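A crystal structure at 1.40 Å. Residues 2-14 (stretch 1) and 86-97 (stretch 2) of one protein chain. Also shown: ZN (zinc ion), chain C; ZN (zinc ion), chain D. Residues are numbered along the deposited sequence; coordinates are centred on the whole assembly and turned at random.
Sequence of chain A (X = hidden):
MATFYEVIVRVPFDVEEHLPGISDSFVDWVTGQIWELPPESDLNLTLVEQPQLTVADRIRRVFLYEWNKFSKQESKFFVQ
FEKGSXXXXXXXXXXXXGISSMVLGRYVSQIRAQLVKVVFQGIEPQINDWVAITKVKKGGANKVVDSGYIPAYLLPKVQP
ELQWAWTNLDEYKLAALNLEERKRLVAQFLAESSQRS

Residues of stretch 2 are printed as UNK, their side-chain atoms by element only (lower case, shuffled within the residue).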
ATOM      1  N   ALA A   2     -15.465  10.309  -3.828  1.00 39.70           N
ATOM      2  CA  ALA A   2     -15.335   8.859  -3.705  1.00 36.37           C
ATOM      3  C   ALA A   2     -14.879   8.445  -2.306  1.00 33.41           C
ATOM      4  O   ALA A   2     -14.000   9.081  -1.725  1.00 32.72           O
ATOM      5  CB  ALA A   2     -14.365   8.332  -4.756  1.00 36.27           C
ATOM      6  N   THR A   3     -15.478   7.379  -1.780  1.00 29.36           N
ATOM      7  CA  THR A   3     -15.147   6.866  -0.451  1.00 22.17           C
ATOM      8  C   THR A   3     -14.232   5.635  -0.513  1.00 14.50           C
ATOM      9  O   THR A   3     -14.382   4.781  -1.395  1.00 13.70           O
ATOM     10  CB  THR A   3     -16.426   6.540   0.355  1.00 22.49           C
ATOM     11  OG1 THR A   3     -17.233   5.596  -0.364  1.00 20.45           O
ATOM     12  CG2 THR A   3     -17.231   7.812   0.600  1.00 22.07           C
ATOM     13  N   PHE A   4     -13.321   5.529   0.453  1.00 12.39           N
ATOM     14  CA  PHE A   4     -12.348   4.440   0.510  1.00 11.52           C
ATOM     15  C   PHE A   4     -12.149   3.885   1.912  1.00 11.17           C
ATOM     16  O   PHE A   4     -12.378   4.576   2.906  1.00 12.13           O
ATOM     17  CB  PHE A   4     -10.962   4.941   0.063  1.00 11.55           C
ATOM     18  CG  PHE A   4     -10.927   5.530  -1.315  1.00 11.99           C
ATOM     19  CD1 PHE A   4     -11.361   6.831  -1.543  1.00 12.79           C
ATOM     20  CD2 PHE A   4     -10.458   4.784  -2.388  1.00 11.90           C
ATOM     21  CE1 PHE A   4     -11.333   7.378  -2.824  1.00 13.06           C
ATOM     22  CE2 PHE A   4     -10.424   5.320  -3.669  1.00 11.94           C
ATOM     23  CZ  PHE A   4     -10.863   6.618  -3.889  1.00 12.57           C
ATOM     24  N   TYR A   5     -11.702   2.636   1.972  1.00  9.91           N
ATOM     25  CA  TYR A   5     -11.351   1.983   3.229  1.00 10.27           C
ATOM     26  C   TYR A   5      -9.829   2.065   3.188  1.00  9.88           C
ATOM     27  O   TYR A   5      -9.252   2.231   2.106  1.00  9.18           O
ATOM     28  CB  TYR A   5     -11.726   0.496   3.226  1.00 10.77           C
ATOM     29  CG  TYR A   5     -13.196   0.192   3.376  1.00 11.34           C
ATOM     30  CD1 TYR A   5     -13.863  -0.581   2.429  1.00 11.29           C
ATOM     31  CD2 TYR A   5     -13.912   0.644   4.485  1.00 11.74           C
ATOM     32  CE1 TYR A   5     -15.208  -0.904   2.584  1.00 12.48           C
ATOM     33  CE2 TYR A   5     -15.255   0.332   4.649  1.00 13.37           C
ATOM     34  CZ  TYR A   5     -15.898  -0.444   3.697  1.00 14.81           C
ATOM     35  OH  TYR A   5     -17.230  -0.751   3.860  1.00 16.40           O
ATOM     36  N   GLU A   6      -9.181   2.001   4.349  1.00  9.92           N
ATOM     37  CA  GLU A   6      -7.725   2.016   4.389  1.00  9.45           C
ATOM     38  C   GLU A   6      -7.221   0.811   5.149  1.00  9.53           C
ATOM     39  O   GLU A   6      -7.653   0.542   6.271  1.00 10.07           O
ATOM     40  CB  GLU A   6      -7.147   3.271   5.051  1.00  9.77           C
ATOM     41  CG  GLU A   6      -5.603   3.238   5.066  1.00 11.34           C
ATOM     42  CD  GLU A   6      -4.963   4.383   5.829  1.00 13.24           C
ATOM     43  OE1 GLU A   6      -5.241   4.529   7.038  1.00 12.09           O
ATOM     44  OE2 GLU A   6      -4.153   5.118   5.226  1.00 11.46           O
ATOM     45  N   VAL A   7      -6.329   0.067   4.512  1.00  8.98           N
ATOM     46  CA  VAL A   7      -5.719  -1.087   5.142  1.00  8.99           C
ATOM     47  C   VAL A   7      -4.221  -0.834   5.087  1.00  8.81           C
ATOM     48  O   VAL A   7      -3.674  -0.527   4.022  1.00  8.68           O
ATOM     49  CB  VAL A   7      -6.053  -2.399   4.397  1.00  9.10           C
ATOM     50  CG1 VAL A   7      -5.389  -3.576   5.096  1.00  9.07           C
ATOM     51  CG2 VAL A   7      -7.565  -2.600   4.333  1.00  8.91           C
ATOM     52  N   ILE A   8      -3.571  -0.858   6.244  1.00  7.64           N
ATOM     53  CA  ILE A   8      -2.133  -0.651   6.272  1.00  8.33           C
ATOM     54  C   ILE A   8      -1.465  -2.014   6.385  1.00  8.20           C
ATOM     55  O   ILE A   8      -1.817  -2.821   7.254  1.00  8.42           O
ATOM     56  CB  ILE A   8      -1.695   0.277   7.428  1.00  8.96           C
ATOM     57  CG1 ILE A   8      -2.234   1.692   7.185  1.00 11.57           C
ATOM     58  CG2 ILE A   8      -0.165   0.317   7.527  1.00  8.63           C
ATOM     59  CD1 ILE A   8      -1.920   2.678   8.297  1.00 15.78           C
ATOM     60  N   VAL A   9      -0.579  -2.299   5.438  1.00  7.33           N
ATOM     61  CA  VAL A   9       0.137  -3.560   5.425  1.00  7.07           C
ATOM     62  C   VAL A   9       1.620  -3.333   5.701  1.00  7.32           C
ATOM     63  O   VAL A   9       2.294  -2.609   4.965  1.00  6.94           O
ATOM     64  CB  VAL A   9      -0.010  -4.293   4.064  1.00  7.35           C
ATOM     65  CG1 VAL A   9       0.735  -5.628   4.100  1.00  7.78           C
ATOM     66  CG2 VAL A   9      -1.477  -4.521   3.737  1.00  7.42           C
ATOM     67  N   ARG A  10       2.109  -3.902   6.796  1.00  8.00           N
ATOM     68  CA  ARG A  10       3.521  -3.801   7.142  1.00  8.14           C
ATOM     69  C   ARG A  10       4.219  -4.848   6.286  1.00  8.62           C
ATOM     70  O   ARG A  10       3.803  -6.006   6.246  1.00 10.03           O
ATOM     71  CB  ARG A  10       3.718  -4.048   8.635  1.00  8.85           C
ATOM     72  CG  ARG A  10       3.205  -2.887   9.471  1.00  8.53           C
ATOM     73  CD  ARG A  10       3.212  -3.199  10.946  1.00 11.16           C
ATOM     74  NE  ARG A  10       2.944  -1.999  11.731  1.00 15.18           N
ATOM     75  CZ  ARG A  10       2.693  -2.000  13.036  1.00 19.61           C
ATOM     76  NH1 ARG A  10       2.671  -3.141  13.711  1.00 15.24           N
ATOM     77  NH2 ARG A  10       2.481  -0.854  13.669  1.00 24.02           N
ATOM     78  N   VAL A  11       5.245  -4.419   5.565  1.00  8.53           N
ATOM     79  CA  VAL A  11       5.976  -5.283   4.638  1.00  9.45           C
ATOM     80  C   VAL A  11       7.101  -6.121   5.255  1.00  9.77           C
ATOM     81  O   VAL A  11       8.123  -5.585   5.688  1.00  9.23           O
ATOM     82  CB  VAL A  11       6.535  -4.439   3.454  1.00  9.35           C
ATOM     83  CG1 VAL A  11       7.311  -5.310   2.481  1.00  9.31           C
ATOM     84  CG2 VAL A  11       5.393  -3.743   2.734  1.00  9.49           C
ATOM     85  N   PRO A  12       6.927  -7.457   5.282  1.00 10.68           N
ATOM     86  CA  PRO A  12       7.928  -8.371   5.841  1.00 11.92           C
ATOM     87  C   PRO A  12       9.047  -8.592   4.817  1.00 12.51           C
ATOM     88  O   PRO A  12       8.772  -8.742   3.627  1.00 12.76           O
ATOM     89  CB  PRO A  12       7.131  -9.668   6.051  1.00 12.01           C
ATOM     90  CG  PRO A  12       5.667  -9.255   5.932  1.00 11.69           C
ATOM     91  CD  PRO A  12       5.723  -8.200   4.881  1.00 10.54           C
ATOM     92  N   PHE A  13      10.294  -8.636   5.275  1.00 12.65           N
ATOM     93  CA  PHE A  13      11.425  -8.847   4.369  1.00 13.41           C
ATOM     94  C   PHE A  13      12.652  -9.477   5.037  1.00 13.08           C
ATOM     95  O   PHE A  13      13.509 -10.045   4.364  1.00 13.41           O
ATOM     96  CB  PHE A  13      11.835  -7.518   3.712  1.00 13.92           C
ATOM     97  CG  PHE A  13      12.440  -6.525   4.669  1.00 14.83           C
ATOM     98  CD1 PHE A  13      13.805  -6.542   4.947  1.00 15.63           C
ATOM     99  CD2 PHE A  13      11.642  -5.586   5.308  1.00 15.70           C
ATOM    100  CE1 PHE A  13      14.365  -5.643   5.849  1.00 16.10           C
ATOM    101  CE2 PHE A  13      12.191  -4.682   6.211  1.00 15.99           C
ATOM    102  CZ  PHE A  13      13.556  -4.711   6.482  1.00 16.30           C
ATOM    103  N   ASP A  14      12.748  -9.338   6.355  1.00 13.14           N
ATOM    104  CA  ASP A  14      13.882  -9.857   7.122  1.00 12.85           C
ATOM    105  C   ASP A  14      13.647 -11.327   7.453  1.00 12.76           C
ATOM    106  O   ASP A  14      12.724 -11.648   8.206  1.00 12.79           O
ATOM    107  CB  ASP A  14      14.012  -9.035   8.408  1.00 14.78           C
ATOM    108  CG  ASP A  14      15.351  -9.202   9.088  1.00 22.07           C
ATOM    109  OD1 ASP A  14      16.048  -8.184   9.258  1.00 28.64           O
ATOM    110  OD2 ASP A  14      15.700 -10.329   9.485  1.00 20.05           O
ATOM    111  N   UNK A  86       9.369   2.484  12.172  1.00 15.07           N
ATOM    112  CA  UNK A  86       9.528   1.087  12.570  1.00 14.54           C
ATOM    113  C   UNK A  86       9.398   0.075  11.437  1.00 14.03           C
ATOM    114  O   UNK A  86      10.066  -0.960  11.453  1.00 14.03           O
ATOM    115  o   UNK A  86       7.784   3.122  15.446  1.00 45.83           O
ATOM    116  c   UNK A  86       8.886   2.538  15.362  1.00 43.96           C
ATOM    117  c   UNK A  86       8.897   1.048  15.087  1.00 26.80           C
ATOM    118  o   UNK A  86       9.982   3.123  15.489  1.00 48.02           O
ATOM    119  c   UNK A  86       8.506   0.708  13.655  1.00 16.03           C
ATOM    120  N   UNK A  87       8.519   0.345  10.477  1.00 12.78           N
ATOM    121  CA  UNK A  87       8.298  -0.603   9.390  1.00 12.30           C
ATOM    122  C   UNK A  87       8.080   0.012   8.029  1.00 10.69           C
ATOM    123  O   UNK A  87       7.617   1.147   7.910  1.00 10.63           O
ATOM    124  c   UNK A  87       6.978  -2.151  10.973  1.00 15.07           C
ATOM    125  c   UNK A  87       6.392  -1.566  12.091  1.00 16.12           C
ATOM    126  c   UNK A  87       6.316  -2.247  13.295  1.00 19.12           C
ATOM    127  c   UNK A  87       6.833  -3.528  13.391  1.00 20.53           C
ATOM    128  c   UNK A  87       7.028  -1.420   9.659  1.00 13.49           C
ATOM    129  o   UNK A  87       6.743  -4.202  14.585  1.00 24.78           O
ATOM    130  c   UNK A  87       7.422  -4.134  12.297  1.00 17.76           C
ATOM    131  c   UNK A  87       7.494  -3.440  11.093  1.00 16.10           C
ATOM    132  N   UNK A  88       8.417  -0.755   7.001  1.00  9.29           N
ATOM    133  CA  UNK A  88       8.124  -0.352   5.636  1.00  8.30           C
ATOM    134  C   UNK A  88       6.653  -0.767   5.606  1.00  7.50           C
ATOM    135  O   UNK A  88       6.292  -1.830   6.131  1.00  7.39           O
ATOM    136  c   UNK A  88      11.979   0.582   3.278  1.00  8.99           C
ATOM    137  c   UNK A  88       8.913  -1.190   4.635  1.00  8.23           C
ATOM    138  c   UNK A  88      10.330  -0.744   4.461  1.00  8.46           C
ATOM    139  c   UNK A  88      12.975   0.106   4.128  1.00  9.19           C
ATOM    140  c   UNK A  88      10.664   0.155   3.451  1.00  8.40           C
ATOM    141  c   UNK A  88      11.331  -1.213   5.305  1.00  8.87           C
ATOM    142  c   UNK A  88      12.649  -0.793   5.144  1.00  9.34           C
ATOM    143  N   UNK A  89       5.790   0.062   5.038  1.00  6.86           N
ATOM    144  CA  UNK A  89       4.378  -0.281   5.032  1.00  6.69           C
ATOM    145  C   UNK A  89       3.638   0.348   3.875  1.00  6.52           C
ATOM    146  O   UNK A  89       4.113   1.308   3.262  1.00  7.53           O
ATOM    147  c   UNK A  89       3.843   1.603   6.647  1.00  7.40           C
ATOM    148  c   UNK A  89       3.727   0.139   6.359  1.00  6.88           C
ATOM    149  n   UNK A  89       4.973   2.202   7.160  1.00  7.84           N
ATOM    150  c   UNK A  89       4.752   3.521   7.221  1.00  7.83           C
ATOM    151  c   UNK A  89       2.961   2.610   6.423  1.00  7.70           C
ATOM    152  n   UNK A  89       3.543   3.813   6.784  1.00  7.60           N
ATOM    153  N   UNK A  90       2.471  -0.208   3.584  1.00  6.09           N
ATOM    154  CA  UNK A  90       1.627   0.271   2.503  1.00  6.71           C
ATOM    155  C   UNK A  90       0.322   0.848   3.024  1.00  7.43           C
ATOM    156  O   UNK A  90      -0.349   0.218   3.849  1.00  8.02           O
ATOM    157  c   UNK A  90       1.263  -0.889   1.567  1.00  7.06           C
ATOM    158  c   UNK A  90       2.349  -1.543   0.713  1.00  7.76           C
ATOM    159  c   UNK A  90       1.924  -2.954   0.341  1.00  8.19           C
ATOM    160  c   UNK A  90       2.615  -0.697  -0.521  1.00  7.28           C
ATOM    161  N   UNK A  91       0.002   2.067   2.596  1.00  7.69           N
ATOM    162  CA  UNK A  91      -1.283   2.674   2.925  1.00  7.51           C
ATOM    163  C   UNK A  91      -2.092   2.230   1.717  1.00  7.51           C
ATOM    164  O   UNK A  91      -1.837   2.676   0.592  1.00  7.68           O
ATOM    165  c   UNK A  91      -1.207   4.200   2.956  1.00  7.54           C
ATOM    166  n   UNK A  91       0.872   5.424   5.762  1.00  7.94           N
ATOM    167  c   UNK A  91      -0.355   5.566   6.214  1.00  7.84           C
ATOM    168  c   UNK A  91      -0.557   4.740   4.187  1.00  7.79           C
ATOM    169  c   UNK A  91       0.757   4.902   4.481  1.00  7.89           C
ATOM    170  n   UNK A  91      -1.248   5.167   5.299  1.00  7.89           N
ATOM    171  N   UNK A  92      -3.002   1.293   1.937  1.00  7.45           N
ATOM    172  CA  UNK A  92      -3.809   0.746   0.861  1.00  7.63           C
ATOM    173  C   UNK A  92      -5.235   1.291   0.884  1.00  8.06           C
ATOM    174  O   UNK A  92      -6.057   0.863   1.700  1.00  8.23           O
ATOM    175  o   UNK A  92      -2.490  -1.258   1.244  1.00 10.14           O
ATOM    176  c   UNK A  92      -4.283  -1.418  -0.355  1.00  9.99           C
ATOM    177  c   UNK A  92      -3.820  -0.798   0.953  1.00  8.45           C
ATOM    178  N   UNK A  93      -5.500   2.276   0.028  1.00  8.43           N
ATOM    179  CA  UNK A  93      -6.831   2.866  -0.067  1.00  9.31           C
ATOM    180  C   UNK A  93      -7.565   2.206  -1.223  1.00  9.19           C
ATOM    181  O   UNK A  93      -7.115   2.270  -2.372  1.00  9.30           O
ATOM    182  c   UNK A  93      -6.184   6.725   0.224  1.00 14.34           C
ATOM    183  c   UNK A  93      -6.753   4.372  -0.326  1.00 10.39           C
ATOM    184  c   UNK A  93      -6.191   5.295   0.753  1.00 13.21           C
ATOM    185  c   UNK A  93      -7.031   5.194   2.008  1.00 15.11           C
ATOM    186  N   UNK A  94      -8.681   1.556  -0.921  1.00  9.27           N
ATOM    187  CA  UNK A  94      -9.473   0.899  -1.952  1.00 10.04           C
ATOM    188  C   UNK A  94     -10.910   1.370  -1.771  1.00  9.73           C
ATOM    189  O   UNK A  94     -11.394   1.480  -0.641  1.00  8.87           O
ATOM    190  c   UNK A  94      -7.932  -1.073  -1.732  1.00 11.84           C
ATOM    191  c   UNK A  94      -9.388  -0.633  -1.849  1.00 11.36           C
ATOM    192  c   UNK A  94     -10.014  -1.259  -3.078  1.00 11.79           C
ATOM    193  N   UNK A  95     -11.590   1.675  -2.872  1.00 10.57           N
ATOM    194  CA  UNK A  95     -12.958   2.170  -2.770  1.00 11.17           C
ATOM    195  C   UNK A  95     -13.885   1.180  -2.078  1.00 11.43           C
ATOM    196  O   UNK A  95     -13.707  -0.033  -2.179  1.00 11.88           O
ATOM    197  o   UNK A  95     -15.291   2.877  -6.330  1.00 30.06           O
ATOM    198  c   UNK A  95     -14.456   1.948  -6.346  1.00 23.63           C
ATOM    199  o   UNK A  95     -14.054   1.411  -7.395  1.00 15.19           O
ATOM    200  c   UNK A  95     -13.892   1.451  -5.036  1.00 17.54           C
ATOM    201  c   UNK A  95     -13.505   2.586  -4.131  1.00 13.62           C
ATOM    202  N   UNK A  96     -14.878   1.718  -1.377  1.00 11.50           N
ATOM    203  CA  UNK A  96     -15.835   0.923  -0.614  1.00 13.86           C
ATOM    204  C   UNK A  96     -16.871   0.143  -1.426  1.00 16.26           C
ATOM    205  O   UNK A  96     -17.445  -0.830  -0.932  1.00 16.69           O
ATOM    206  o   UNK A  96     -17.292   2.848  -0.351  1.00 16.23           O
ATOM    207  c   UNK A  96     -16.597   1.822   0.375  1.00 14.35           C
ATOM    208  c   UNK A  96     -15.635   2.481   1.345  1.00 13.41           C
ATOM    209  N   UNK A  97     -17.122   0.587  -2.654  1.00 17.50           N
ATOM    210  CA  UNK A  97     -18.108  -0.036  -3.534  1.00 18.95           C
ATOM    211  C   UNK A  97     -18.115  -1.565  -3.514  1.00 19.72           C
ATOM    212  O   UNK A  97     -17.091  -2.211  -3.754  1.00 20.55           O
ATOM    213  o   UNK A  97     -19.013   0.142  -5.802  1.00 26.74           O
ATOM    214  c   UNK A  97     -17.912   0.471  -4.966  1.00 21.61           C
TER
HETATM  215 ZN    ZN C 202       2.674   5.662   6.600  1.00  9.85          ZN
HETATM  216 ZN    ZN D 205     -15.364   1.461  -9.113  1.00 27.46          ZN
HETATM  217  O   HOH W   1       9.207  -3.484   7.446  1.00 15.59           O
HETATM  218  O   HOH W   2     -17.445   1.413  -7.956  1.00 30.02           O
HETATM  219  O   HOH W   3     -13.501   1.271 -10.579  1.00 22.08           O

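Position 86 carries three carbons in a row, the third bearing two oxygens. This unbranched carboxylate is Glu86; it makes no contact with stretch 1.

Position 87 has one carbon and then a six-carbon ring bearing an oxygen, a phenol, hence Tyr87. Its ring receives the Arg10 side chain over one face: Arg10 CD lies 3.9 Å from the ring centroid, 17° off the normal, a CH-pi contact.

At position 88 the same ring lacks the oxygen, which gives Phe88. Phe88 CD1 approaches Phe13 CE2 to 3.7 Å, with the ring planes at 90°, and CB sits 4.2 Å from Val11 CB. The backbone O of Phe88 accepts from Val11 N at 2.8 Å, while water 1 links Phe88 N to Val11 O, 2.9 Å from each.

Position 89 bears a five-membered ring of three carbons and two nitrogens, with one ring nitrogen in bonding range of the chain C zinc. An imidazole fits, so this is His89. His89 NE2 is the zinc ligand, 2.0 Å from ZN; ND1 donates to Tyr87 O at 2.9 Å, which helps hold the ring orientation, and CD2 lies 4.0 Å from Ile8 CG2.

Position 90 has four carbons forked at the second: Leu90. Its CD1 is 4.4 Å from Val9 CB and its CG 4.3 Å from Val11 CG2.

Position 91 repeats the two-nitrogen ring and is His91. NE2 binds the same zinc at 2.0 Å, leaving ND1 to donate to Glu6 OE2 (2.9 Å, 168°). The carboxylate oxygen lies near the ring plane, as that bond requires. His91 CE1 also meets Ile8 CD1 at 3.9 Å.

Position 92 branches at its first carbon into one oxygen and one carbon: Thr92. OG1 makes a weak hydrogen bond of 3.1 Å to Val7 O, though its proton has another acceptor within reach.

Position 93 is again four carbons forked at the second, Leu93; its CD2 packs 3.6 Å from Glu6 CB.

Position 94 has one carbon carrying two more, Val94. Its contribution is mainly backbone: Val94 O accepts from Tyr5 N at 2.9 Å.

Position 95 is a three-carbon chain ending in two oxygens, Glu95. The end leads away from stretch 1, and OE2 binds the chain D zinc at 2.2 Å.

Position 96 has a carbon bearing one oxygen and one carbon, Thr96. OG1 shares a 2.7 Å hydrogen bond with Thr3 OG1, while CG2 stands 3.6 Å from the Tyr5 ring centroid, 9° off the normal.

Position 97 has one carbon and one oxygen, Ser97, without contact to stretch 1.

The contact is an antiparallel strand pair (147° between directions) burying 1080 Å². Reciprocal backbone bonds join Tyr5 with Val94, Val7 with Thr92 and Val9 with Leu90; these pairs share one sheet face. Glu6, Ile8 and Arg10 share the other with Leu93, His91 and His89, where the histidines reach zinc. Hydroxyl pairing and aromatic packing extend the contact beyond the paired strands.

Stretch 2, residues 86-97: EYFHLHTLVETS
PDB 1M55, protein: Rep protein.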